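Side-chain contacts in ICChI, a glycosylated chitinase (Ipomoea carnea, PDB 6IDN), which has chitinase and lysozyme activity, and as a family 18 glycosidase with a TIM-barrel fold probably cleaves the beta-1,4 links of chitin: residues A156-E161 / N204-I209; R168-I171 / L175-Y178; D123-D128 / W180-N185; P242-K245 / D249-G252. One frame throughout, in Å; residues are numbered along the deposited sequence.

Interaction 1: residues A156-E161 / N204-I209; sequences AAPACE and NDWSTI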
loop_
_atom_site.group_PDB
_atom_site.type_symbol
_atom_site.label_atom_id
_atom_site.label_comp_id
_atom_site.label_asym_id
_atom_site.label_seq_id
_atom_site.Cartn_x
_atom_site.Cartn_y
_atom_site.Cartn_z
ATOM N N ALA A 156 4.067 -4.134 -1.304
ATOM C CA ALA A 156 3.402 -4.487 -2.560
ATOM C C ALA A 156 1.958 -4.874 -2.300
ATOM O O ALA A 156 1.649 -5.493 -1.279
ATOM C CB ALA A 156 4.104 -5.659 -3.271
ATOM N N ALA A 157 1.088 -4.588 -3.280
ATOM C CA ALA A 157 -0.351 -4.827 -3.163
ATOM C C ALA A 157 -0.868 -5.656 -4.337
ATOM O O ALA A 157 -1.679 -5.181 -5.145
ATOM C CB ALA A 157 -1.112 -3.496 -3.065
ATOM N N PRO A 158 -0.440 -6.908 -4.446
ATOM C CA PRO A 158 -0.956 -7.763 -5.522
ATOM C C PRO A 158 -2.397 -8.171 -5.259
ATOM O O PRO A 158 -2.882 -8.163 -4.133
ATOM C CB PRO A 158 -0.035 -8.984 -5.474
ATOM C CG PRO A 158 0.293 -9.121 -3.987
ATOM C CD PRO A 158 0.416 -7.662 -3.505
ATOM N N ALA A 159 -3.074 -8.583 -6.331
ATOM C CA ALA A 159 -4.370 -9.225 -6.178
ATOM C C ALA A 159 -4.167 -10.692 -5.805
ATOM O O ALA A 159 -3.062 -11.233 -5.890
ATOM C CB ALA A 159 -5.188 -9.083 -7.461
ATOM N N CYS A 160 -5.246 -11.361 -5.382
ATOM C CA CYS A 160 -5.043 -12.644 -4.719
ATOM C C CYS A 160 -4.738 -13.807 -5.657
ATOM O O CYS A 160 -4.286 -14.846 -5.170
ATOM C CB CYS A 160 -6.243 -13.014 -3.834
ATOM S SG CYS A 160 -7.918 -12.978 -4.578
ATOM N N GLU A 161 -4.982 -13.693 -6.968
ATOM C CA GLU A 161 -4.726 -14.820 -7.867
ATOM C C GLU A 161 -3.224 -14.899 -8.116
ATOM O O GLU A 161 -2.631 -13.986 -8.694
ATOM C CB GLU A 161 -5.512 -14.683 -9.172
ATOM C CG GLU A 161 -5.671 -15.987 -9.928
ATOM C CD GLU A 161 -6.772 -15.952 -10.964
ATOM O OE1 GLU A 161 -7.412 -14.889 -11.149
ATOM O OE2 GLU A 161 -6.984 -16.997 -11.609
ATOM N N ASN A 204 -1.341 -21.968 0.393
ATOM C CA ASN A 204 -0.652 -22.747 -0.627
ATOM C C ASN A 204 0.174 -21.898 -1.574
ATOM O O ASN A 204 1.188 -22.384 -2.096
ATOM C CB ASN A 204 -1.658 -23.572 -1.434
ATOM C CG ASN A 204 -2.399 -24.573 -0.576
ATOM O OD1 ASN A 204 -1.903 -24.984 0.470
ATOM N ND2 ASN A 204 -3.573 -24.999 -1.026
ATOM N N ASP A 205 -0.227 -20.647 -1.798
ATOM C CA ASP A 205 0.417 -19.794 -2.783
ATOM C C ASP A 205 1.169 -18.652 -2.116
ATOM O O ASP A 205 2.392 -18.562 -2.242
ATOM C CB ASP A 205 -0.623 -19.232 -3.778
ATOM C CG ASP A 205 -1.284 -20.320 -4.634
ATOM O OD1 ASP A 205 -0.697 -21.411 -4.803
ATOM O OD2 ASP A 205 -2.402 -20.072 -5.150
ATOM N N TRP A 206 0.469 -17.791 -1.376
ATOM C CA TRP A 206 1.110 -16.582 -0.872
ATOM C C TRP A 206 2.089 -16.879 0.254
ATOM O O TRP A 206 3.017 -16.090 0.483
ATOM C CB TRP A 206 0.029 -15.575 -0.451
ATOM C CG TRP A 206 -0.649 -15.058 -1.686
ATOM C CD1 TRP A 206 -1.900 -15.395 -2.150
ATOM C CD2 TRP A 206 -0.071 -14.202 -2.671
ATOM N NE1 TRP A 206 -2.140 -14.768 -3.357
ATOM C CE2 TRP A 206 -1.031 -14.034 -3.699
ATOM C CE3 TRP A 206 1.163 -13.545 -2.785
ATOM C CZ2 TRP A 206 -0.799 -13.220 -4.810
ATOM C CZ3 TRP A 206 1.395 -12.748 -3.894
ATOM C CH2 TRP A 206 0.420 -12.593 -4.895
ATOM N N SER A 207 1.917 -18.010 0.940
ATOM C CA SER A 207 2.887 -18.453 1.931
ATOM C C SER A 207 4.268 -18.682 1.330
ATOM O O SER A 207 5.259 -18.671 2.066
ATOM C CB SER A 207 2.393 -19.743 2.589
ATOM O OG SER A 207 2.442 -20.827 1.673
ATOM N N THR A 208 4.358 -18.891 0.015
ATOM C CA THR A 208 5.631 -19.239 -0.601
ATOM C C THR A 208 6.487 -18.031 -0.937
ATOM O O THR A 208 7.662 -18.207 -1.280
ATOM C CB THR A 208 5.439 -20.092 -1.875
ATOM O OG1 THR A 208 4.909 -19.293 -2.951
ATOM C CG2 THR A 208 4.529 -21.296 -1.601
ATOM N N ILE A 209 5.959 -16.814 -0.850
ATOM C CA ILE A 209 6.787 -15.670 -1.204
ATOM C C ILE A 209 7.692 -15.308 -0.032
ATOM O O ILE A 209 7.425 -15.636 1.126
ATOM C CB ILE A 209 5.944 -14.464 -1.654
ATOM C CG1 ILE A 209 5.181 -13.820 -0.474
ATOM C CG2 ILE A 209 5.051 -14.877 -2.819
ATOM C CD1 ILE A 209 4.531 -12.469 -0.783
HETATM O O HOH W 1 -3.992 -17.864 -5.294
#
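The six-membered half of the Trp206 indole overlaps the ring of Pro158, with CH2 of Trp206 3.6 Å from CG of Pro158 and the two side chains running past each other in opposite directions. Trp206 CG stands anti to its own carbonyl carbon (chi1 -70°), which carries the flat ring from helix 196-206 toward residues 156-161. The other half of the indole is held by a polar contact: NE1 of Trp206 donates to O of Cys160 at 2.8 Å, nearly straight at 168°. The acceptor lies in the plane of the indole, whereas the N-H reaches the carbonyl from above its plane, 40° out of it. Next to this bond, O of Ala159 comes within 3.2 Å of CZ2 of Trp206. In the TIM barrel, residues 156-161 form the loop that leaves strand 153-156, and the tryptophan ties this loop to the helix following the next strand, 178-182. Tryptophan suits the place because one side chain supplies both a broad apolar surface and an N-H. A leucine here would probably leave the Cys160 carbonyl without its indole donor and open a gap beside Pro158. The disulfide to Cys189 anchors Cys160 as well, and Phe162 packs edge-to-face with the indole. A water donates both to O of Cys160, at 3.0 Å, and to OD2 of Asp205, at 2.7 Å, adding a second bridge. O of Asp205 accepts from N and OG1 of Thr208, the hydroxyl bond being 2.7 Å long.

Interaction 2: residues R168-I171 / L175-Y178; sequences REAI and LFDY. With NAG (2-acetamido-2-deoxy-beta-D-glucopyranose), chain C.
The acetamide oxygen O7 of the NAG is gripped by two nitrogens of Arg168: NE at 3.1 Å and NH2 at 3.0 Å from O7. It sits at the edge of the guanidinium, near its plane, so one carbonyl takes both N-H groups in a fork, each bond bent to about 150°. The arginine chain starts with CG wedged between the backbone N and the carbonyl carbon (chi1 68°) and bends again at chi3, -70°, turning its flat head to the sugar. Phe162 and Asn172 complete this glycan pocket. Two residues on, Ala170 of the same short helix faces the interior. There CE1 of Phe176 lies 3.8 Å from CB of Ala170, and the edge of the phenyl ring meets O of Ala170, 3.2 Å from CE1. A small alanine suits this spot because the ring can come right up to the helix backbone. A water joins the two segments, donating to O of Ile171 and accepting from N of Phe176. Beyond them, Phe176 packs on Leu154 and Ala156 of strand 153-156, Ala138 of helix 134-148 and Phe124 of strand 121-126, whose ring it meets edge-to-face.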
loop_
_atom_site.group_PDB
_atom_site.type_symbol
_atom_site.label_atom_id
_atom_site.label_comp_id
_atom_site.label_asym_id
_atom_site.label_seq_id
_atom_site.Cartn_x
_atom_site.Cartn_y
_atom_site.Cartn_z
ATOM N N ARG A 168 4.570 -10.014 -9.773
ATOM C CA ARG A 168 5.275 -11.247 -9.425
ATOM C C ARG A 168 6.783 -11.041 -9.447
ATOM O O ARG A 168 7.482 -11.515 -8.549
ATOM C CB ARG A 168 4.856 -12.402 -10.340
ATOM C CG ARG A 168 5.267 -12.281 -11.750
ATOM C CD ARG A 168 4.644 -13.394 -12.585
ATOM N NE ARG A 168 5.223 -14.698 -12.279
ATOM C CZ ARG A 168 4.912 -15.821 -12.918
ATOM N NH1 ARG A 168 4.003 -15.814 -13.896
ATOM N NH2 ARG A 168 5.495 -16.962 -12.572
ATOM N N GLU A 169 7.301 -10.281 -10.417
ATOM C CA GLU A 169 8.749 -10.086 -10.504
ATOM C C GLU A 169 9.252 -9.230 -9.356
ATOM O O GLU A 169 10.313 -9.503 -8.783
ATOM C CB GLU A 169 9.130 -9.439 -11.834
ATOM C CG GLU A 169 8.991 -10.338 -13.050
ATOM C CD GLU A 169 9.412 -9.639 -14.329
ATOM O OE1 GLU A 169 9.579 -8.400 -14.303
ATOM O OE2 GLU A 169 9.580 -10.312 -15.372
ATOM N N ALA A 170 8.520 -8.172 -9.020
ATOM C CA ALA A 170 8.940 -7.331 -7.907
ATOM C C ALA A 170 8.947 -8.133 -6.615
ATOM O O ALA A 170 9.926 -8.109 -5.852
ATOM C CB ALA A 170 8.010 -6.114 -7.804
ATOM N N ILE A 171 7.879 -8.894 -6.375
ATOM C CA ILE A 171 7.811 -9.673 -5.142
ATOM C C ILE A 171 8.906 -10.726 -5.100
ATOM O O ILE A 171 9.448 -11.019 -4.032
ATOM C CB ILE A 171 6.401 -10.282 -4.978
ATOM C CG1 ILE A 171 5.432 -9.152 -4.606
ATOM C CG2 ILE A 171 6.375 -11.350 -3.889
ATOM C CD1 ILE A 171 3.945 -9.519 -4.771
ATOM N N LEU A 175 12.801 -8.596 -1.592
ATOM C CA LEU A 175 13.152 -7.359 -0.900
ATOM C C LEU A 175 11.951 -6.653 -0.284
ATOM O O LEU A 175 12.123 -5.608 0.359
ATOM C CB LEU A 175 13.876 -6.410 -1.857
ATOM C CG LEU A 175 15.250 -6.906 -2.321
ATOM C CD1 LEU A 175 15.877 -5.930 -3.284
ATOM C CD2 LEU A 175 16.184 -7.161 -1.129
ATOM N N PHE A 176 10.738 -7.171 -0.441
ATOM C CA PHE A 176 9.601 -6.421 0.087
ATOM C C PHE A 176 9.404 -6.676 1.576
ATOM O O PHE A 176 9.391 -7.824 2.035
ATOM C CB PHE A 176 8.334 -6.726 -0.718
ATOM C CG PHE A 176 8.257 -5.914 -1.961
ATOM C CD1 PHE A 176 9.026 -6.256 -3.054
ATOM C CD2 PHE A 176 7.540 -4.735 -1.998
ATOM C CE1 PHE A 176 9.023 -5.474 -4.204
ATOM C CE2 PHE A 176 7.523 -3.946 -3.142
ATOM C CZ PHE A 176 8.269 -4.316 -4.251
ATOM N N ASP A 177 9.288 -5.582 2.330
ATOM C CA ASP A 177 9.032 -5.643 3.764
ATOM C C ASP A 177 7.596 -6.027 4.058
ATOM O O ASP A 177 7.330 -6.715 5.041
ATOM C CB ASP A 177 9.352 -4.290 4.388
ATOM C CG ASP A 177 10.776 -3.894 4.141
ATOM O OD1 ASP A 177 11.650 -4.425 4.866
ATOM O OD2 ASP A 177 11.056 -3.113 3.201
ATOM N N TYR A 178 6.670 -5.601 3.208
ATOM C CA TYR A 178 5.247 -5.832 3.397
ATOM C C TYR A 178 4.653 -6.274 2.079
ATOM O O TYR A 178 4.985 -5.715 1.037
ATOM C CB TYR A 178 4.507 -4.544 3.859
ATOM C CG TYR A 178 5.025 -3.945 5.150
ATOM C CD1 TYR A 178 6.047 -3.009 5.120
ATOM C CD2 TYR A 178 4.505 -4.322 6.371
ATOM C CE1 TYR A 178 6.544 -2.481 6.259
ATOM C CE2 TYR A 178 5.001 -3.770 7.544
ATOM C CZ TYR A 178 6.031 -2.856 7.465
ATOM O OH TYR A 178 6.559 -2.272 8.592
HETATM C C1 NAG C . 10.931 -16.449 -9.009
HETATM C C2 NAG C . 9.863 -17.216 -9.788
HETATM C C3 NAG C . 10.330 -18.651 -10.060
HETATM C C4 NAG C . 11.712 -18.638 -10.705
HETATM C C5 NAG C . 12.679 -17.821 -9.855
HETATM C C6 NAG C . 14.049 -17.665 -10.475
HETATM C C7 NAG C . 7.511 -16.560 -9.502
HETATM C C8 NAG C . 6.299 -16.646 -8.622
HETATM N N2 NAG C . 8.601 -17.203 -9.063
HETATM O O3 NAG C . 9.410 -19.313 -10.929
HETATM O O4 NAG C . 12.203 -19.969 -10.831
HETATM O O5 NAG C . 12.156 -16.494 -9.708
HETATM O O6 NAG C . 14.903 -16.875 -9.657
HETATM O O7 NAG C . 7.497 -15.962 -10.572
HETATM O O HOH W 2 9.595 -9.649 -1.530
#

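Interaction 3: residues D123-D128 / W180-N185; sequences DFDIED and WVQFYN
Asp123 reaches from strand 121-126 to Trp180 of strand 178-182 inside the TIM barrel, spanning strand 153-156 between them. It belongs to the DxxDxDxE signature of family 18, as do Asp125 and Glu127; in relatives the final glutamate is the proton donor, a role Glu127 probably shares. From CB, 4.1 Å from CZ2 of Trp180, the Asp123 side chain extends with CG anti to the backbone N (chi1 173°). CG of Asp123 comes to 3.5 Å from CZ2 of Trp180, at the indole edge and in its plane, while the carboxylate is turned 51° from the ring. At the tip the oxygens part company. OD1 accepts a weak bond from NE1 of Trp180, bent to 123°, though the position of OD1 is less certain. OD2 has firmer partners, the hydroxyls of Ser77 and Tyr6. An aspartate therefore fits, offering one acceptor to the indole and another to the hydroxyls. Trp180 also packs on Ala157, whose small side chain admits the ring, and on Met254 of strand 250-256, two strands further round. A valine in place of Trp180 would probably leave a gap beside Ala157 and Met254 and take the indole N-H away from OD1 of Asp123. Two residues along both strands, Gln182 crosses Asp125 at about a right angle, its amide almost perpendicular to the carboxylate, and NE2 of Gln182 makes a weak bond of 3.4 Å to OD1 of Asp125.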
loop_
_atom_site.group_PDB
_atom_site.type_symbol
_atom_site.label_atom_id
_atom_site.label_comp_id
_atom_site.label_asym_id
_atom_site.label_seq_id
_atom_site.Cartn_x
_atom_site.Cartn_y
_atom_site.Cartn_z
ATOM N N ASP A 123 4.791 1.997 -1.523
ATOM C CA ASP A 123 3.845 0.901 -1.726
ATOM C C ASP A 123 3.619 0.737 -3.225
ATOM O O ASP A 123 3.364 1.720 -3.926
ATOM C CB ASP A 123 2.524 1.207 -1.017
ATOM C CG ASP A 123 1.430 0.199 -1.324
ATOM O OD1 ASP A 123 1.640 -0.999 -1.044
ATOM O OD2 ASP A 123 0.353 0.622 -1.801
ATOM N N PHE A 124 3.713 -0.502 -3.716
ATOM C CA PHE A 124 3.590 -0.794 -5.151
ATOM C C PHE A 124 2.177 -1.317 -5.402
ATOM O O PHE A 124 1.923 -2.512 -5.276
ATOM C CB PHE A 124 4.601 -1.851 -5.593
ATOM C CG PHE A 124 6.033 -1.389 -5.692
ATOM C CD1 PHE A 124 6.671 -0.726 -4.647
ATOM C CD2 PHE A 124 6.773 -1.704 -6.827
ATOM C CE1 PHE A 124 7.999 -0.352 -4.756
ATOM C CE2 PHE A 124 8.117 -1.349 -6.944
ATOM C CZ PHE A 124 8.731 -0.658 -5.919
ATOM N N ASP A 125 1.257 -0.421 -5.768
ATOM C CA ASP A 125 -0.124 -0.819 -6.067
ATOM C C ASP A 125 -0.335 -0.829 -7.578
ATOM O O ASP A 125 -1.144 -0.105 -8.134
ATOM C CB ASP A 125 -1.117 0.107 -5.358
ATOM C CG ASP A 125 -2.548 -0.417 -5.408
ATOM O OD1 ASP A 125 -2.751 -1.589 -5.791
ATOM O OD2 ASP A 125 -3.489 0.345 -5.081
ATOM N N ILE A 126 0.454 -1.670 -8.238
ATOM C CA ILE A 126 0.501 -1.720 -9.698
ATOM C C ILE A 126 -0.669 -2.572 -10.188
ATOM O O ILE A 126 -0.682 -3.787 -9.997
ATOM C CB ILE A 126 1.847 -2.280 -10.183
ATOM C CG1 ILE A 126 3.018 -1.511 -9.548
ATOM C CG2 ILE A 126 1.939 -2.238 -11.713
ATOM C CD1 ILE A 126 2.890 0.026 -9.642
ATOM N N GLU A 127 -1.653 -1.933 -10.825
ATOM C CA GLU A 127 -2.865 -2.602 -11.279
ATOM C C GLU A 127 -3.078 -2.536 -12.781
ATOM O O GLU A 127 -4.047 -3.128 -13.278
ATOM C CB GLU A 127 -4.107 -1.994 -10.614
ATOM C CG GLU A 127 -4.137 -2.033 -9.112
ATOM C CD GLU A 127 -5.407 -1.410 -8.571
ATOM O OE1 GLU A 127 -6.490 -1.674 -9.140
ATOM O OE2 GLU A 127 -5.328 -0.653 -7.583
ATOM N N ASP A 128 -2.241 -1.813 -13.513
ATOM C CA ASP A 128 -2.404 -1.743 -14.958
ATOM C C ASP A 128 -1.077 -1.325 -15.568
ATOM O O ASP A 128 -0.131 -0.973 -14.864
ATOM C CB ASP A 128 -3.556 -0.804 -15.367
ATOM C CG ASP A 128 -3.225 0.667 -15.180
ATOM O OD1 ASP A 128 -2.991 1.064 -14.030
ATOM O OD2 ASP A 128 -3.228 1.435 -16.175
ATOM N N TRP A 180 0.588 -6.918 1.039
ATOM C CA TRP A 180 -0.824 -7.060 1.395
ATOM C C TRP A 180 -1.549 -7.594 0.182
ATOM O O TRP A 180 -1.681 -6.897 -0.824
ATOM C CB TRP A 180 -1.437 -5.740 1.874
ATOM C CG TRP A 180 -0.776 -4.486 1.388
ATOM C CD1 TRP A 180 -0.876 -3.928 0.147
ATOM C CD2 TRP A 180 0.030 -3.604 2.161
ATOM N NE1 TRP A 180 -0.157 -2.760 0.089
ATOM C CE2 TRP A 180 0.386 -2.526 1.318
ATOM C CE3 TRP A 180 0.465 -3.603 3.494
ATOM C CZ2 TRP A 180 1.188 -1.496 1.739
ATOM C CZ3 TRP A 180 1.279 -2.532 3.924
ATOM C CH2 TRP A 180 1.619 -1.510 3.033
ATOM N N VAL A 181 -2.012 -8.831 0.272
ATOM C CA VAL A 181 -2.669 -9.508 -0.840
ATOM C C VAL A 181 -4.139 -9.120 -0.849
ATOM O O VAL A 181 -4.834 -9.266 0.164
ATOM C CB VAL A 181 -2.499 -11.029 -0.733
ATOM C CG1 VAL A 181 -3.112 -11.689 -1.950
ATOM C CG2 VAL A 181 -1.022 -11.393 -0.591
ATOM N N GLN A 182 -4.611 -8.604 -1.980
ATOM C CA GLN A 182 -5.972 -8.080 -2.069
ATOM C C GLN A 182 -6.941 -9.221 -2.330
ATOM O O GLN A 182 -7.074 -9.692 -3.457
ATOM C CB GLN A 182 -6.080 -7.010 -3.157
ATOM C CG GLN A 182 -5.288 -5.717 -2.893
ATOM C CD GLN A 182 -5.100 -4.867 -4.149
ATOM O OE1 GLN A 182 -5.219 -5.360 -5.256
ATOM N NE2 GLN A 182 -4.781 -3.597 -3.968
ATOM N N PHE A 183 -7.644 -9.632 -1.281
ATOM C CA PHE A 183 -8.666 -10.675 -1.389
ATOM C C PHE A 183 -10.022 -10.002 -1.601
ATOM O O PHE A 183 -10.921 -10.040 -0.763
ATOM C CB PHE A 183 -8.642 -11.565 -0.147
ATOM C CG PHE A 183 -7.529 -12.563 -0.153
ATOM C CD1 PHE A 183 -7.699 -13.771 -0.785
ATOM C CD2 PHE A 183 -6.296 -12.261 0.404
ATOM C CE1 PHE A 183 -6.662 -14.707 -0.817
ATOM C CE2 PHE A 183 -5.263 -13.191 0.368
ATOM C CZ PHE A 183 -5.451 -14.407 -0.249
ATOM N N TYR A 184 -10.140 -9.353 -2.758
ATOM C CA TYR A 184 -11.385 -8.707 -3.152
ATOM C C TYR A 184 -11.324 -8.420 -4.636
ATOM O O TYR A 184 -10.247 -8.357 -5.234
ATOM C CB TYR A 184 -11.691 -7.416 -2.366
ATOM C CG TYR A 184 -10.591 -6.360 -2.258
ATOM C CD1 TYR A 184 -9.624 -6.434 -1.256
ATOM C CD2 TYR A 184 -10.545 -5.275 -3.130
ATOM C CE1 TYR A 184 -8.635 -5.466 -1.124
ATOM C CE2 TYR A 184 -9.557 -4.305 -3.011
ATOM C CZ TYR A 184 -8.597 -4.409 -2.012
ATOM O OH TYR A 184 -7.608 -3.447 -1.880
ATOM N N ASN A 185 -12.509 -8.272 -5.213
ATOM C CA ASN A 185 -12.695 -8.075 -6.652
ATOM C C ASN A 185 -12.126 -9.227 -7.473
ATOM O O ASN A 185 -11.808 -9.045 -8.653
ATOM C CB ASN A 185 -12.094 -6.743 -7.119
ATOM C CG ASN A 185 -12.805 -5.550 -6.518
ATOM O OD1 ASN A 185 -13.978 -5.639 -6.175
ATOM N ND2 ASN A 185 -12.098 -4.424 -6.396
#

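Interaction 4: residues P242-K245 / D249-G252; sequences PTIK and DYGG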
loop_
_atom_site.group_PDB
_atom_site.type_symbol
_atom_site.label_atom_id
_atom_site.label_comp_id
_atom_site.label_asym_id
_atom_site.label_seq_id
_atom_site.Cartn_x
_atom_site.Cartn_y
_atom_site.Cartn_z
ATOM N N PRO A 242 -7.969 -16.536 12.994
ATOM C CA PRO A 242 -7.232 -17.567 13.752
ATOM C C PRO A 242 -6.462 -18.530 12.862
ATOM O O PRO A 242 -5.451 -19.091 13.301
ATOM C CB PRO A 242 -8.333 -18.284 14.538
ATOM C CG PRO A 242 -9.520 -17.373 14.509
ATOM C CD PRO A 242 -9.426 -16.625 13.219
ATOM N N THR A 243 -6.900 -18.732 11.619
ATOM C CA THR A 243 -6.182 -19.610 10.701
ATOM C C THR A 243 -4.939 -18.927 10.129
ATOM O O THR A 243 -3.839 -19.495 10.167
ATOM C CB THR A 243 -7.118 -20.073 9.574
ATOM O OG1 THR A 243 -8.208 -20.844 10.125
ATOM C CG2 THR A 243 -6.345 -20.937 8.565
ATOM N N ILE A 244 -5.078 -17.701 9.612
ATOM C CA ILE A 244 -3.918 -17.072 8.976
ATOM C C ILE A 244 -2.875 -16.633 9.994
ATOM O O ILE A 244 -1.698 -16.498 9.641
ATOM C CB ILE A 244 -4.309 -15.882 8.074
ATOM C CG1 ILE A 244 -4.947 -14.743 8.872
ATOM C CG2 ILE A 244 -5.204 -16.346 6.921
ATOM C CD1 ILE A 244 -5.235 -13.489 7.997
ATOM N N LYS A 245 -3.260 -16.439 11.257
ATOM C CA LYS A 245 -2.267 -16.095 12.273
ATOM C C LYS A 245 -1.268 -17.220 12.519
ATOM O O LYS A 245 -0.230 -16.983 13.149
ATOM C CB LYS A 245 -2.951 -15.764 13.596
ATOM C CG LYS A 245 -3.575 -14.380 13.693
ATOM C CD LYS A 245 -4.401 -14.342 14.970
ATOM C CE LYS A 245 -4.567 -12.957 15.581
ATOM N NZ LYS A 245 -5.621 -13.010 16.654
ATOM N N ASP A 249 4.931 -15.460 9.107
ATOM C CA ASP A 249 5.133 -14.055 8.786
ATOM C C ASP A 249 3.818 -13.298 8.634
ATOM O O ASP A 249 3.791 -12.233 8.009
ATOM C CB ASP A 249 6.007 -13.886 7.528
ATOM C CG ASP A 249 5.423 -14.547 6.279
ATOM O OD1 ASP A 249 4.498 -15.368 6.401
ATOM O OD2 ASP A 249 5.927 -14.256 5.157
ATOM N N TYR A 250 2.732 -13.818 9.208
ATOM C CA TYR A 250 1.497 -13.049 9.299
ATOM C C TYR A 250 1.783 -11.682 9.897
ATOM O O TYR A 250 2.387 -11.573 10.972
ATOM C CB TYR A 250 0.469 -13.788 10.158
ATOM C CG TYR A 250 -0.690 -12.916 10.598
ATOM C CD1 TYR A 250 -1.722 -12.600 9.722
ATOM C CD2 TYR A 250 -0.735 -12.401 11.886
ATOM C CE1 TYR A 250 -2.775 -11.796 10.126
ATOM C CE2 TYR A 250 -1.785 -11.595 12.297
ATOM C CZ TYR A 250 -2.795 -11.297 11.411
ATOM O OH TYR A 250 -3.848 -10.502 11.815
ATOM N N GLY A 251 1.355 -10.641 9.192
ATOM C CA GLY A 251 1.604 -9.290 9.663
ATOM C C GLY A 251 0.378 -8.494 10.055
ATOM O O GLY A 251 0.493 -7.483 10.759
ATOM N N GLY A 252 -0.798 -8.916 9.598
ATOM C CA GLY A 252 -2.011 -8.198 9.939
ATOM C C GLY A 252 -2.982 -8.105 8.787
ATOM O O GLY A 252 -2.975 -8.968 7.903
#
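Tyr250 packs its ring against Ile244 and Lys245 where helix 233-244 turns back into strand 250-256, within a beta-alpha-beta unit of the TIM barrel that starts at strand 213-219. The close part takes in Ile244 and the root of Lys245. CD1 of Ile244 lies 3.7 Å from CE1 of Tyr250, and O of Ile244 lies 3.5 Å from CB of Tyr250, at the root of the side chain. The tyrosine is swung toward the helix with CG anti to the backbone N (chi1 165°). Buried Ile244 also packs on Leu199 and Trp202 of helix 196-206, a place that suits a branched apolar side chain. CG of Lys245 makes a CH-pi contact over one face of the tyrosine ring, 4.0 Å from the centroid. The loose, exposed side is the outer lysine chain, which runs extended and leads away from the ring. An amphipathic lysine fits here: its CG methylene lies over the aromatic face, while NZ bonds to O of Asp271. Tyr250 OH likewise bonds to the terminal carboxylate of Val272, so both polar ends meet the chain terminus. At Gly252 the backbone turns so that any CB would collide with O of Gly251, hence a glycine, and its N lies 3.5 Å above the opposite face of the Tyr250 ring.

Interactions 1, 2 and 3 form one connected cluster in the TIM barrel, their centres 10 to 12 Å apart. Strand 153-156 and its loop run through the middle, bonding to strand 178-182 through Ala156 and Pro158. Phe176 of interaction 2 meets Phe124 of interaction 3, so the two meet in the layer between the strands and the helices outside them. Along the chain interaction 2 is nested within both other loops, while 1 and 3 alternate. Interaction 4 follows in series; its centre is 13 Å from that of interaction 1 and 18 Å from the other two, without touching. It shares the barrel sheet with interaction 3, but lies where strand 250-256 begins, far from the signature residues.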